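Long-range contacts in phospholipase A1 (Salmonella typhi, PDB 7EZZ), which hydrolyses acyl ester bonds of phospholipids as a calcium-binding, dimeric beta-barrel enzyme of the bacterial outer membrane: residues 155-160 with 185-190; 110-115 with 122-127; 118-123 with 151-156; 147-152 with 160-165. All coordinates share one frame; numbering follows the deposited sequence.

Interaction 1. Residues 155-160 with 185-190; sequences GNWLVE and LKIGYH
With CG anti to the carbonyl carbon in Trp157 (chi1 -67°) but anti to the backbone N in Tyr189 (chi1 -171°), two rings rooted on facing residues are brought together. The edge of Tyr189 meets the face of Trp157, planes 53° apart: CD1 of Tyr189 lies over the indole, 3.4 Å from Trp157 CE2. At the indole's own edge sits Ile187, its CG2 3.7 Å from Trp157 CZ3. Further along the same face, Val159 CG1 touches Leu185 CD1 at 4.0 Å.

On the other face, beside Leu158, Glu160 and Lys186 form a salt bridge. They run side by side, pointing the same way, and Lys186 NZ reaches Glu160 OE1 at 2.9 Å from above the carboxylate plane. Both residues are buried, consistent with the polar interior of an outer-membrane barrel. The aromatic face would then be the outer one, and its Trp-Tyr pair near the start of strand 157-167 is consistent with the aromatic belt of such barrels.

The backbones are antiparallel. Leu158 with Gly188 and Glu160 with Lys186 form hydrogen-bonded pairs, Gly188 N lying 2.8 Å from Leu158 O; beside the 155-156 turn, His190 N donates to Asn156 O at 2.9 Å.

Strand 142-154 borders strand 157-167 on its far side, and strand 194-203 borders 183-191; Trp119, from strand 119-132, packs on Trp157.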
loop_
_atom_site.group_PDB
_atom_site.type_symbol
_atom_site.label_atom_id
_atom_site.label_comp_id
_atom_site.label_asym_id
_atom_site.label_seq_id
_atom_site.Cartn_x
_atom_site.Cartn_y
_atom_site.Cartn_z
ATOM N N GLY B 155 -17.619 23.857 -12.927
ATOM C CA GLY B 155 -18.755 23.633 -12.043
ATOM C C GLY B 155 -18.648 22.285 -11.325
ATOM O O GLY B 155 -17.697 22.063 -10.580
ATOM N N ASN B 156 -19.588 21.372 -11.616
ATOM C CA ASN B 156 -19.647 20.093 -10.924
ATOM C C ASN B 156 -18.822 19.025 -11.639
ATOM O O ASN B 156 -18.791 17.879 -11.178
ATOM C CB ASN B 156 -21.076 19.585 -10.794
ATOM C CG ASN B 156 -21.921 20.429 -9.873
ATOM O OD1 ASN B 156 -21.444 20.922 -8.848
ATOM N ND2 ASN B 156 -23.186 20.566 -10.232
ATOM N N TRP B 157 -18.133 19.422 -12.722
ATOM C CA TRP B 157 -17.381 18.498 -13.554
ATOM C C TRP B 157 -15.879 18.564 -13.274
ATOM O O TRP B 157 -15.336 19.610 -12.918
ATOM C CB TRP B 157 -17.657 18.785 -15.032
ATOM C CG TRP B 157 -19.062 18.491 -15.447
ATOM C CD1 TRP B 157 -20.126 19.349 -15.436
ATOM C CD2 TRP B 157 -19.553 17.231 -15.934
ATOM N NE1 TRP B 157 -21.253 18.693 -15.853
ATOM C CE2 TRP B 157 -20.933 17.401 -16.183
ATOM C CE3 TRP B 157 -18.974 15.970 -16.143
ATOM C CZ2 TRP B 157 -21.737 16.359 -16.647
ATOM C CZ3 TRP B 157 -19.766 14.949 -16.625
ATOM C CH2 TRP B 157 -21.129 15.142 -16.861
ATOM N N LEU B 158 -15.218 17.404 -13.414
ATOM C CA LEU B 158 -13.769 17.310 -13.477
ATOM C C LEU B 158 -13.438 16.386 -14.652
ATOM O O LEU B 158 -14.120 15.376 -14.847
ATOM C CB LEU B 158 -13.303 16.753 -12.134
ATOM C CG LEU B 158 -11.811 16.460 -11.956
ATOM C CD1 LEU B 158 -11.395 16.687 -10.490
ATOM C CD2 LEU B 158 -11.483 15.033 -12.392
ATOM N N VAL B 159 -12.475 16.792 -15.479
ATOM C CA VAL B 159 -12.000 15.988 -16.641
ATOM C C VAL B 159 -10.487 15.859 -16.551
ATOM O O VAL B 159 -9.841 16.845 -16.429
ATOM C CB VAL B 159 -12.394 16.585 -17.999
ATOM C CG1 VAL B 159 -12.137 15.596 -19.108
ATOM C CG2 VAL B 159 -13.828 17.033 -18.022
ATOM N N GLU B 160 -9.979 14.645 -16.642
ATOM C CA GLU B 160 -8.523 14.400 -16.560
ATOM C C GLU B 160 -8.102 13.603 -17.794
ATOM O O GLU B 160 -8.696 12.594 -18.065
ATOM C CB GLU B 160 -8.221 13.715 -15.226
ATOM C CG GLU B 160 -6.761 13.471 -14.923
ATOM C CD GLU B 160 -6.457 12.725 -13.630
ATOM O OE1 GLU B 160 -6.031 11.576 -13.700
ATOM O OE2 GLU B 160 -6.608 13.303 -12.552
ATOM N N LEU B 185 -8.700 8.564 -20.076
ATOM C CA LEU B 185 -9.638 9.630 -19.777
ATOM C C LEU B 185 -10.292 9.370 -18.423
ATOM O O LEU B 185 -10.622 8.241 -18.078
ATOM C CB LEU B 185 -10.673 9.700 -20.902
ATOM C CG LEU B 185 -11.655 10.877 -20.905
ATOM C CD1 LEU B 185 -10.956 12.206 -20.757
ATOM C CD2 LEU B 185 -12.457 10.873 -22.195
ATOM N N LYS B 186 -10.470 10.444 -17.656
ATOM C CA LYS B 186 -11.157 10.380 -16.380
ATOM C C LYS B 186 -12.174 11.510 -16.326
ATOM O O LYS B 186 -11.831 12.665 -16.608
ATOM C CB LYS B 186 -10.168 10.601 -15.238
ATOM C CG LYS B 186 -10.016 9.424 -14.293
ATOM C CD LYS B 186 -9.115 9.732 -13.113
ATOM C CE LYS B 186 -7.988 8.737 -12.904
ATOM N NZ LYS B 186 -6.858 9.319 -12.132
ATOM N N ILE B 187 -13.419 11.152 -15.973
ATOM C CA ILE B 187 -14.498 12.118 -15.792
ATOM C C ILE B 187 -15.122 11.960 -14.401
ATOM O O ILE B 187 -15.519 10.865 -13.995
ATOM C CB ILE B 187 -15.556 12.010 -16.909
ATOM C CG1 ILE B 187 -14.948 12.072 -18.313
ATOM C CG2 ILE B 187 -16.612 13.085 -16.733
ATOM C CD1 ILE B 187 -15.941 12.477 -19.375
ATOM N N GLY B 188 -15.184 13.070 -13.655
ATOM C CA GLY B 188 -15.807 13.084 -12.338
ATOM C C GLY B 188 -17.005 14.020 -12.326
ATOM O O GLY B 188 -16.979 15.055 -12.983
ATOM N N TYR B 189 -18.060 13.639 -11.604
ATOM C CA TYR B 189 -19.245 14.474 -11.472
ATOM C C TYR B 189 -19.684 14.562 -10.006
ATOM O O TYR B 189 -19.936 13.539 -9.372
ATOM C CB TYR B 189 -20.371 14.010 -12.402
ATOM C CG TYR B 189 -21.495 15.009 -12.410
ATOM C CD1 TYR B 189 -21.332 16.234 -13.022
ATOM C CD2 TYR B 189 -22.685 14.784 -11.736
ATOM C CE1 TYR B 189 -22.322 17.205 -12.989
ATOM C CE2 TYR B 189 -23.679 15.746 -11.680
ATOM C CZ TYR B 189 -23.513 16.948 -12.340
ATOM O OH TYR B 189 -24.485 17.903 -12.299
ATOM N N HIS B 190 -19.787 15.779 -9.461
ATOM C CA HIS B 190 -20.212 15.946 -8.079
ATOM C C HIS B 190 -21.715 16.238 -8.007
ATOM O O HIS B 190 -22.139 17.369 -8.292
ATOM C CB HIS B 190 -19.418 17.073 -7.425
ATOM C CG HIS B 190 -18.802 16.682 -6.125
ATOM N ND1 HIS B 190 -19.556 16.280 -5.018
ATOM C CD2 HIS B 190 -17.507 16.661 -5.732
ATOM C CE1 HIS B 190 -18.752 16.003 -4.007
ATOM N NE2 HIS B 190 -17.478 16.227 -4.420
#

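Interaction 2. Residues 110-115 with 122-127; sequences FATDYR and RDVEMG
Phe110 and Val124 pair across a beta hairpin of the outer-membrane barrel, strand 97-116 returning as 119-132. Their backbones are hydrogen-bonded in both directions: Phe110 N to Val124 O at 2.9 Å, and Val124 N to Phe110 O at 3.1 Å. Two residues on, Thr112 N donates to Arg122 O at 2.8 Å. The short segments run 131° apart, far from straight antiparallel.

Asp113 meets Arg122 through its side chain, in a salt bridge of charges only. Asp113 OD1 lies well out of the guanidinium plane, over its face, 3.4 Å from Arg122 NH1, so no N-H points at it; the carboxylate and guanidinium planes are 27° apart. NH1 also gives a weak hydrogen bond to Thr112 O. On the inner side, the Asp123 carboxylate is held by Ser5 OG, Ile7 N and Arg149.

Apolar contacts gather on the Phe110 and Val124 face. Thr112 CG2 approaches Val124 CG2 at 4.0 Å. Met126 bends at its last torsion (chi3 -70°), which brings its methyl CE to the edge of the Phe110 ring, near the ring plane and 3.5 Å from CE2.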
loop_
_atom_site.group_PDB
_atom_site.type_symbol
_atom_site.label_atom_id
_atom_site.label_comp_id
_atom_site.label_asym_id
_atom_site.label_seq_id
_atom_site.Cartn_x
_atom_site.Cartn_y
_atom_site.Cartn_z
ATOM N N PHE B 110 2.528 21.034 -11.698
ATOM C CA PHE B 110 2.270 22.486 -11.580
ATOM C C PHE B 110 0.800 22.727 -11.294
ATOM O O PHE B 110 0.008 22.114 -11.949
ATOM C CB PHE B 110 2.519 23.186 -12.912
ATOM C CG PHE B 110 3.936 23.132 -13.408
ATOM C CD1 PHE B 110 4.871 24.036 -12.965
ATOM C CD2 PHE B 110 4.328 22.172 -14.315
ATOM C CE1 PHE B 110 6.171 23.974 -13.412
ATOM C CE2 PHE B 110 5.634 22.103 -14.754
ATOM C CZ PHE B 110 6.546 23.011 -14.306
ATOM N N ALA B 111 0.491 23.579 -10.319
ATOM C CA ALA B 111 -0.900 23.985 -10.043
ATOM C C ALA B 111 -1.150 25.240 -10.874
ATOM O O ALA B 111 -0.388 26.175 -10.737
ATOM C CB ALA B 111 -1.106 24.213 -8.579
ATOM N N THR B 112 -2.162 25.206 -11.744
ATOM C CA THR B 112 -2.425 26.321 -12.686
ATOM C C THR B 112 -3.785 26.964 -12.444
ATOM O O THR B 112 -4.412 26.625 -11.459
ATOM C CB THR B 112 -2.151 25.914 -14.135
ATOM O OG1 THR B 112 -2.983 24.823 -14.483
ATOM C CG2 THR B 112 -0.738 25.429 -14.332
ATOM N N ASP B 113 -4.151 27.903 -13.321
ATOM C CA ASP B 113 -5.416 28.673 -13.251
ATOM C C ASP B 113 -5.795 29.142 -14.650
ATOM O O ASP B 113 -6.448 30.153 -14.750
ATOM C CB ASP B 113 -5.230 29.904 -12.379
ATOM C CG ASP B 113 -6.500 30.303 -11.667
ATOM O OD1 ASP B 113 -7.534 29.727 -11.986
ATOM O OD2 ASP B 113 -6.441 31.192 -10.805
ATOM N N TYR B 114 -5.405 28.406 -15.678
ATOM C CA TYR B 114 -5.665 28.746 -17.095
ATOM C C TYR B 114 -7.130 28.492 -17.436
ATOM O O TYR B 114 -7.446 27.355 -17.742
ATOM C CB TYR B 114 -4.850 27.778 -17.942
ATOM C CG TYR B 114 -4.475 28.220 -19.329
ATOM C CD1 TYR B 114 -3.346 28.983 -19.543
ATOM C CD2 TYR B 114 -5.209 27.828 -20.431
ATOM C CE1 TYR B 114 -2.967 29.375 -20.810
ATOM C CE2 TYR B 114 -4.848 28.216 -21.706
ATOM C CZ TYR B 114 -3.723 28.994 -21.894
ATOM O OH TYR B 114 -3.348 29.391 -23.141
ATOM N N ARG B 115 -7.975 29.524 -17.448
ATOM C CA ARG B 115 -9.409 29.356 -17.791
ATOM C C ARG B 115 -9.582 29.409 -19.310
ATOM O O ARG B 115 -8.953 30.229 -19.932
ATOM C CB ARG B 115 -10.250 30.394 -17.045
ATOM N N ARG B 122 -6.289 22.973 -14.084
ATOM C CA ARG B 122 -5.833 23.122 -12.692
ATOM C C ARG B 122 -4.525 22.390 -12.486
ATOM O O ARG B 122 -3.735 22.858 -11.723
ATOM C CB ARG B 122 -6.859 22.472 -11.772
ATOM C CG ARG B 122 -8.051 23.346 -11.447
ATOM C CD ARG B 122 -7.516 24.644 -10.930
ATOM N NE ARG B 122 -8.576 25.574 -10.661
ATOM C CZ ARG B 122 -8.391 26.754 -10.121
ATOM N NH1 ARG B 122 -7.178 27.146 -9.789
ATOM N NH2 ARG B 122 -9.423 27.536 -9.913
ATOM N N ASP B 123 -4.351 21.242 -13.116
ATOM C CA ASP B 123 -3.122 20.441 -12.888
ATOM C C ASP B 123 -2.420 20.122 -14.208
ATOM O O ASP B 123 -3.089 19.636 -15.121
ATOM C CB ASP B 123 -3.466 19.114 -12.211
ATOM C CG ASP B 123 -3.771 19.200 -10.729
ATOM O OD1 ASP B 123 -4.165 20.272 -10.268
ATOM O OD2 ASP B 123 -3.617 18.184 -10.057
ATOM N N VAL B 124 -1.126 20.388 -14.281
ATOM C CA VAL B 124 -0.290 19.996 -15.451
ATOM C C VAL B 124 0.806 19.096 -14.878
ATOM O O VAL B 124 1.552 19.573 -14.023
ATOM C CB VAL B 124 0.298 21.211 -16.188
ATOM C CG1 VAL B 124 1.153 20.783 -17.367
ATOM C CG2 VAL B 124 -0.784 22.172 -16.642
ATOM N N GLU B 125 0.921 17.863 -15.327
ATOM C CA GLU B 125 1.913 16.941 -14.721
ATOM C C GLU B 125 2.728 16.248 -15.812
ATOM O O GLU B 125 2.131 15.798 -16.789
ATOM C CB GLU B 125 1.144 15.931 -13.872
ATOM C CG GLU B 125 2.001 15.013 -13.033
ATOM C CD GLU B 125 1.164 14.078 -12.186
ATOM O OE1 GLU B 125 1.472 12.890 -12.138
ATOM O OE2 GLU B 125 0.199 14.548 -11.595
ATOM N N MET B 126 4.036 16.166 -15.639
ATOM C CA MET B 126 4.932 15.472 -16.599
ATOM C C MET B 126 5.751 14.437 -15.827
ATOM O O MET B 126 6.303 14.818 -14.804
ATOM C CB MET B 126 5.904 16.469 -17.233
ATOM C CG MET B 126 5.256 17.419 -18.208
ATOM S SD MET B 126 6.380 18.757 -18.655
ATOM C CE MET B 126 6.428 19.667 -17.116
ATOM N N GLY B 127 5.866 13.200 -16.272
ATOM C CA GLY B 127 6.697 12.287 -15.491
ATOM C C GLY B 127 6.923 10.952 -16.139
ATOM O O GLY B 127 6.670 10.830 -17.305
#

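Interaction 3. Residues 118-123 with 151-156; sequences GWTLRD and MAENGN
Met151 O is gripped by two successive backbone amides, Arg122 N at 2.7 Å and Asp123 N at 3.1 Å. Both donors lie in the carbonyl plane, the second on a lone pair. Met151 N completes the set by donating to Asp123 O at 3.0 Å. Beyond it, Thr120 and Glu153 bond to each other in both directions, Thr120 N to Glu153 O at 2.8 Å.

Two residues, Arg122 and Asp123, facing the single Met151 make a classic beta bulge in the hairpin of strands 119-132 and 142-154, shifting the register by one beyond Leu121 and Ala152. Met151 folds back so that its CE touches Arg122 CB at 3.7 Å. The guanidinium of Arg122 has Thr120 CG2 over one face, and its NE makes a weak salt bridge to Glu153 OE2 at 3.5 Å, the two groups' planes 56° apart.

At the open end of this hairpin, Asn154 holds CG anti to its own amide N (chi1 179°), setting CB over the centre of the Trp119 six-membered ring in a CH-pi contact, 3.4 Å from CD2. The amide stands 66° from the indole plane. Ala152 CB meets Trp119 CE3 at 4.1 Å.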
loop_
_atom_site.group_PDB
_atom_site.type_symbol
_atom_site.label_atom_id
_atom_site.label_comp_id
_atom_site.label_asym_id
_atom_site.label_seq_id
_atom_site.Cartn_x
_atom_site.Cartn_y
_atom_site.Cartn_z
ATOM N N GLY B 118 -14.947 28.241 -20.257
ATOM C CA GLY B 118 -15.659 27.765 -19.056
ATOM C C GLY B 118 -14.810 26.892 -18.153
ATOM O O GLY B 118 -14.911 27.051 -16.942
ATOM N N TRP B 119 -13.996 26.019 -18.742
ATOM C CA TRP B 119 -13.129 25.068 -18.006
ATOM C C TRP B 119 -11.857 25.735 -17.494
ATOM O O TRP B 119 -11.300 26.537 -18.197
ATOM C CB TRP B 119 -12.748 23.932 -18.935
ATOM C CG TRP B 119 -13.884 23.048 -19.304
ATOM C CD1 TRP B 119 -14.746 23.214 -20.337
ATOM C CD2 TRP B 119 -14.253 21.827 -18.656
ATOM N NE1 TRP B 119 -15.630 22.180 -20.378
ATOM C CE2 TRP B 119 -15.353 21.316 -19.357
ATOM C CE3 TRP B 119 -13.763 21.117 -17.558
ATOM C CZ2 TRP B 119 -15.970 20.126 -18.985
ATOM C CZ3 TRP B 119 -14.359 19.938 -17.198
ATOM C CH2 TRP B 119 -15.451 19.454 -17.902
ATOM N N THR B 120 -11.407 25.341 -16.312
ATOM C CA THR B 120 -10.171 25.891 -15.723
ATOM C C THR B 120 -9.140 24.775 -15.588
ATOM O O THR B 120 -9.375 23.861 -14.826
ATOM C CB THR B 120 -10.459 26.577 -14.387
ATOM O OG1 THR B 120 -11.537 27.477 -14.600
ATOM C CG2 THR B 120 -9.274 27.327 -13.835
ATOM N N LEU B 121 -8.049 24.853 -16.344
ATOM C CA LEU B 121 -6.970 23.852 -16.241
ATOM C C LEU B 121 -6.359 24.043 -14.861
ATOM O O LEU B 121 -6.015 25.151 -14.527
ATOM C CB LEU B 121 -5.968 24.068 -17.370
ATOM C CG LEU B 121 -4.768 23.138 -17.380
ATOM C CD1 LEU B 121 -5.157 21.741 -17.782
ATOM C CD2 LEU B 121 -3.716 23.677 -18.313
ATOM N N ARG B 122 -6.289 22.973 -14.084
ATOM C CA ARG B 122 -5.833 23.122 -12.692
ATOM C C ARG B 122 -4.525 22.390 -12.486
ATOM O O ARG B 122 -3.735 22.858 -11.723
ATOM C CB ARG B 122 -6.859 22.472 -11.772
ATOM C CG ARG B 122 -8.051 23.346 -11.447
ATOM C CD ARG B 122 -7.516 24.644 -10.930
ATOM N NE ARG B 122 -8.576 25.574 -10.661
ATOM C CZ ARG B 122 -8.391 26.754 -10.121
ATOM N NH1 ARG B 122 -7.178 27.146 -9.789
ATOM N NH2 ARG B 122 -9.423 27.536 -9.913
ATOM N N ASP B 123 -4.351 21.242 -13.116
ATOM C CA ASP B 123 -3.122 20.441 -12.888
ATOM C C ASP B 123 -2.420 20.122 -14.208
ATOM O O ASP B 123 -3.089 19.636 -15.121
ATOM C CB ASP B 123 -3.466 19.114 -12.211
ATOM C CG ASP B 123 -3.771 19.200 -10.729
ATOM O OD1 ASP B 123 -4.165 20.272 -10.268
ATOM O OD2 ASP B 123 -3.617 18.184 -10.057
ATOM N N MET B 151 -5.493 18.058 -15.787
ATOM C CA MET B 151 -6.795 18.050 -15.139
ATOM C C MET B 151 -7.413 19.446 -15.221
ATOM O O MET B 151 -6.780 20.459 -14.879
ATOM C CB MET B 151 -6.727 17.575 -13.675
ATOM C CG MET B 151 -8.089 17.481 -12.971
ATOM S SD MET B 151 -8.764 19.072 -12.301
ATOM C CE MET B 151 -7.965 19.151 -10.688
ATOM N N ALA B 152 -8.687 19.460 -15.630
ATOM C CA ALA B 152 -9.493 20.666 -15.720
ATOM C C ALA B 152 -10.842 20.464 -15.017
ATOM O O ALA B 152 -11.350 19.355 -14.938
ATOM C CB ALA B 152 -9.639 21.023 -17.181
ATOM N N GLU B 153 -11.422 21.556 -14.512
ATOM C CA GLU B 153 -12.702 21.556 -13.821
ATOM C C GLU B 153 -13.646 22.619 -14.415
ATOM O O GLU B 153 -13.215 23.538 -15.104
ATOM C CB GLU B 153 -12.427 21.598 -12.313
ATOM C CG GLU B 153 -13.218 22.617 -11.518
ATOM C CD GLU B 153 -12.421 23.869 -11.196
ATOM O OE1 GLU B 153 -12.644 24.869 -11.880
ATOM O OE2 GLU B 153 -11.587 23.842 -10.272
ATOM N N ASN B 154 -14.962 22.442 -14.207
ATOM C CA ASN B 154 -16.026 23.315 -14.701
ATOM C C ASN B 154 -17.301 23.003 -13.915
ATOM O O ASN B 154 -17.983 22.013 -14.195
ATOM C CB ASN B 154 -16.275 23.117 -16.200
ATOM C CG ASN B 154 -17.376 23.965 -16.802
ATOM O OD1 ASN B 154 -17.821 24.954 -16.219
ATOM N ND2 ASN B 154 -17.811 23.584 -17.985
ATOM N N GLY B 155 -17.619 23.857 -12.927
ATOM C CA GLY B 155 -18.755 23.633 -12.043
ATOM C C GLY B 155 -18.648 22.285 -11.325
ATOM O O GLY B 155 -17.697 22.063 -10.580
ATOM N N ASN B 156 -19.588 21.372 -11.616
ATOM C CA ASN B 156 -19.647 20.093 -10.924
ATOM C C ASN B 156 -18.822 19.025 -11.639
ATOM O O ASN B 156 -18.791 17.879 -11.178
ATOM C CB ASN B 156 -21.076 19.585 -10.794
ATOM C CG ASN B 156 -21.921 20.429 -9.873
ATOM O OD1 ASN B 156 -21.444 20.922 -8.848
ATOM N ND2 ASN B 156 -23.186 20.566 -10.232
#

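Interaction 4. Residues 147-152 with 160-165; sequences YTRLMA and EVKPWY
Arg149 NH1 bonds to Glu160 OE2 at 2.9 Å, a salt bridge that arrives from above the carboxylate plane, the guanidinium turned 66° to it. Beside it on the same face, the extended chain of Lys162 carries NZ over the ring of Tyr147, a cation-pi contact 4.1 Å from the centroid. The tyrosine meets it by setting CG between its backbone N and carbonyl carbon (chi1 69°).

Beneath these side chains the hairpin strands bond at Leu150 and Val161, N to O at 2.9 Å in each direction. Thr148 N donates to Pro163 O at 3.2 Å, but proline has no N-H to return the bond.

Further out, Glu125 receives Arg149 NE and Tyr147 OH, Asp123 takes Arg149 NH2, and Gln105 OE1 accepts from Lys162 NZ. Arg149 thus meets three carboxylates inside the barrel, and its charge probably helps keep them ionised, while their negative field would ease having Lys162 close by.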
loop_
_atom_site.group_PDB
_atom_site.type_symbol
_atom_site.label_atom_id
_atom_site.label_comp_id
_atom_site.label_asym_id
_atom_site.label_seq_id
_atom_site.Cartn_x
_atom_site.Cartn_y
_atom_site.Cartn_z
ATOM N N TYR B 147 4.581 10.256 -19.621
ATOM C CA TYR B 147 3.212 10.739 -19.747
ATOM C C TYR B 147 3.107 12.210 -19.358
ATOM O O TYR B 147 4.014 12.778 -18.746
ATOM C CB TYR B 147 2.250 9.959 -18.841
ATOM C CG TYR B 147 2.480 10.244 -17.377
ATOM C CD1 TYR B 147 3.507 9.596 -16.689
ATOM C CD2 TYR B 147 1.743 11.212 -16.693
ATOM C CE1 TYR B 147 3.776 9.881 -15.356
ATOM C CE2 TYR B 147 1.997 11.492 -15.352
ATOM C CZ TYR B 147 3.021 10.830 -14.680
ATOM O OH TYR B 147 3.317 11.101 -13.374
ATOM N N THR B 148 1.943 12.781 -19.691
ATOM C CA THR B 148 1.472 14.056 -19.199
ATOM C C THR B 148 0.063 13.843 -18.652
ATOM O O THR B 148 -0.768 13.190 -19.283
ATOM C CB THR B 148 1.471 15.067 -20.347
ATOM O OG1 THR B 148 2.838 15.348 -20.652
ATOM C CG2 THR B 148 0.772 16.362 -19.999
ATOM N N ARG B 149 -0.196 14.359 -17.452
ATOM C CA ARG B 149 -1.541 14.352 -16.906
ATOM C C ARG B 149 -2.021 15.798 -16.889
ATOM O O ARG B 149 -1.302 16.682 -16.413
ATOM C CB ARG B 149 -1.557 13.709 -15.513
ATOM C CG ARG B 149 -2.940 13.492 -14.905
ATOM C CD ARG B 149 -2.874 12.978 -13.473
ATOM N NE ARG B 149 -2.303 13.965 -12.569
ATOM C CZ ARG B 149 -2.985 14.965 -12.010
ATOM N NH1 ARG B 149 -4.289 15.086 -12.231
ATOM N NH2 ARG B 149 -2.371 15.827 -11.214
ATOM N N LEU B 150 -3.215 16.032 -17.454
ATOM C CA LEU B 150 -3.846 17.345 -17.449
ATOM C C LEU B 150 -5.227 17.243 -16.805
ATOM O O LEU B 150 -6.048 16.454 -17.244
ATOM C CB LEU B 150 -4.021 17.819 -18.888
ATOM C CG LEU B 150 -2.778 17.809 -19.770
ATOM C CD1 LEU B 150 -3.160 17.892 -21.241
ATOM C CD2 LEU B 150 -1.851 18.943 -19.361
ATOM N N MET B 151 -5.493 18.058 -15.787
ATOM C CA MET B 151 -6.795 18.050 -15.139
ATOM C C MET B 151 -7.413 19.446 -15.221
ATOM O O MET B 151 -6.780 20.459 -14.879
ATOM C CB MET B 151 -6.727 17.575 -13.675
ATOM C CG MET B 151 -8.089 17.481 -12.971
ATOM S SD MET B 151 -8.764 19.072 -12.301
ATOM C CE MET B 151 -7.965 19.151 -10.688
ATOM N N ALA B 152 -8.687 19.460 -15.630
ATOM C CA ALA B 152 -9.493 20.666 -15.720
ATOM C C ALA B 152 -10.842 20.464 -15.017
ATOM O O ALA B 152 -11.350 19.355 -14.938
ATOM C CB ALA B 152 -9.639 21.023 -17.181
ATOM N N GLU B 160 -9.979 14.645 -16.642
ATOM C CA GLU B 160 -8.523 14.400 -16.560
ATOM C C GLU B 160 -8.102 13.603 -17.794
ATOM O O GLU B 160 -8.696 12.594 -18.065
ATOM C CB GLU B 160 -8.221 13.715 -15.226
ATOM C CG GLU B 160 -6.761 13.471 -14.923
ATOM C CD GLU B 160 -6.457 12.725 -13.630
ATOM O OE1 GLU B 160 -6.031 11.576 -13.700
ATOM O OE2 GLU B 160 -6.608 13.303 -12.552
ATOM N N VAL B 161 -7.177 14.135 -18.576
ATOM C CA VAL B 161 -6.642 13.372 -19.734
ATOM C C VAL B 161 -5.194 13.037 -19.411
ATOM O O VAL B 161 -4.509 13.881 -18.890
ATOM C CB VAL B 161 -6.741 14.140 -21.057
ATOM C CG1 VAL B 161 -6.252 13.301 -22.212
ATOM C CG2 VAL B 161 -8.150 14.600 -21.323
ATOM N N LYS B 162 -4.782 11.821 -19.720
ATOM C CA LYS B 162 -3.402 11.393 -19.447
ATOM C C LYS B 162 -2.867 10.629 -20.650
ATOM O O LYS B 162 -3.026 9.443 -20.695
ATOM C CB LYS B 162 -3.375 10.566 -18.170
ATOM C CG LYS B 162 -2.081 9.847 -17.892
ATOM C CD LYS B 162 -1.992 9.433 -16.476
ATOM C CE LYS B 162 -0.913 8.406 -16.229
ATOM N NZ LYS B 162 -0.508 8.356 -14.809
ATOM N N PRO B 163 -2.300 11.316 -21.651
ATOM C CA PRO B 163 -1.711 10.673 -22.793
ATOM C C PRO B 163 -0.275 10.245 -22.487
ATOM O O PRO B 163 0.357 10.881 -21.744
ATOM C CB PRO B 163 -1.750 11.786 -23.837
ATOM C CG PRO B 163 -1.587 13.024 -23.058
ATOM C CD PRO B 163 -2.271 12.757 -21.748
ATOM N N TRP B 164 0.202 9.187 -23.123
ATOM C CA TRP B 164 1.566 8.714 -22.803
ATOM C C TRP B 164 2.319 8.226 -24.028
ATOM O O TRP B 164 1.771 8.165 -25.102
ATOM C CB TRP B 164 1.509 7.599 -21.757
ATOM C CG TRP B 164 0.674 6.439 -22.182
ATOM C CD1 TRP B 164 0.957 5.520 -23.144
ATOM C CD2 TRP B 164 -0.607 6.086 -21.662
ATOM N NE1 TRP B 164 -0.045 4.610 -23.243
ATOM C CE2 TRP B 164 -1.025 4.938 -22.355
ATOM C CE3 TRP B 164 -1.437 6.626 -20.681
ATOM C CZ2 TRP B 164 -2.238 4.316 -22.089
ATOM C CZ3 TRP B 164 -2.628 6.005 -20.415
ATOM C CH2 TRP B 164 -3.020 4.868 -21.110
ATOM N N TYR B 165 3.565 7.868 -23.798
ATOM C CA TYR B 165 4.433 7.313 -24.845
ATOM C C TYR B 165 5.119 6.110 -24.230
ATOM O O TYR B 165 5.762 6.301 -23.257
ATOM C CB TYR B 165 5.426 8.382 -25.288
ATOM C CG TYR B 165 6.404 7.924 -26.329
ATOM C CD1 TYR B 165 5.970 7.291 -27.470
ATOM C CD2 TYR B 165 7.757 8.094 -26.164
ATOM C CE1 TYR B 165 6.851 6.836 -28.431
ATOM C CE2 TYR B 165 8.657 7.651 -27.114
ATOM C CZ TYR B 165 8.205 7.017 -28.253
ATOM O OH TYR B 165 9.077 6.572 -29.197
#

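All four contacts lie in one closed antiparallel barrel sheet and join successive strands in the order 97-116, 119-132, 142-154, 157-167, 183-191. Around the wall they run interaction 2, interaction 3, interaction 4, interaction 1. Interactions 2 and 3 share Arg122 and Asp123, interactions 3 and 4 share Met151 and Ala152, and interactions 4 and 1 share Glu160. Centres lie from about 8 Å (1 and 3) to about 15 Å apart (1 and 2), the latter pair not touching. Along the polar inner side, salt bridges carry on from strand to strand through Asp123, Arg149, Glu160 and Lys186, tying the wall together beneath its backbone hydrogen bonds.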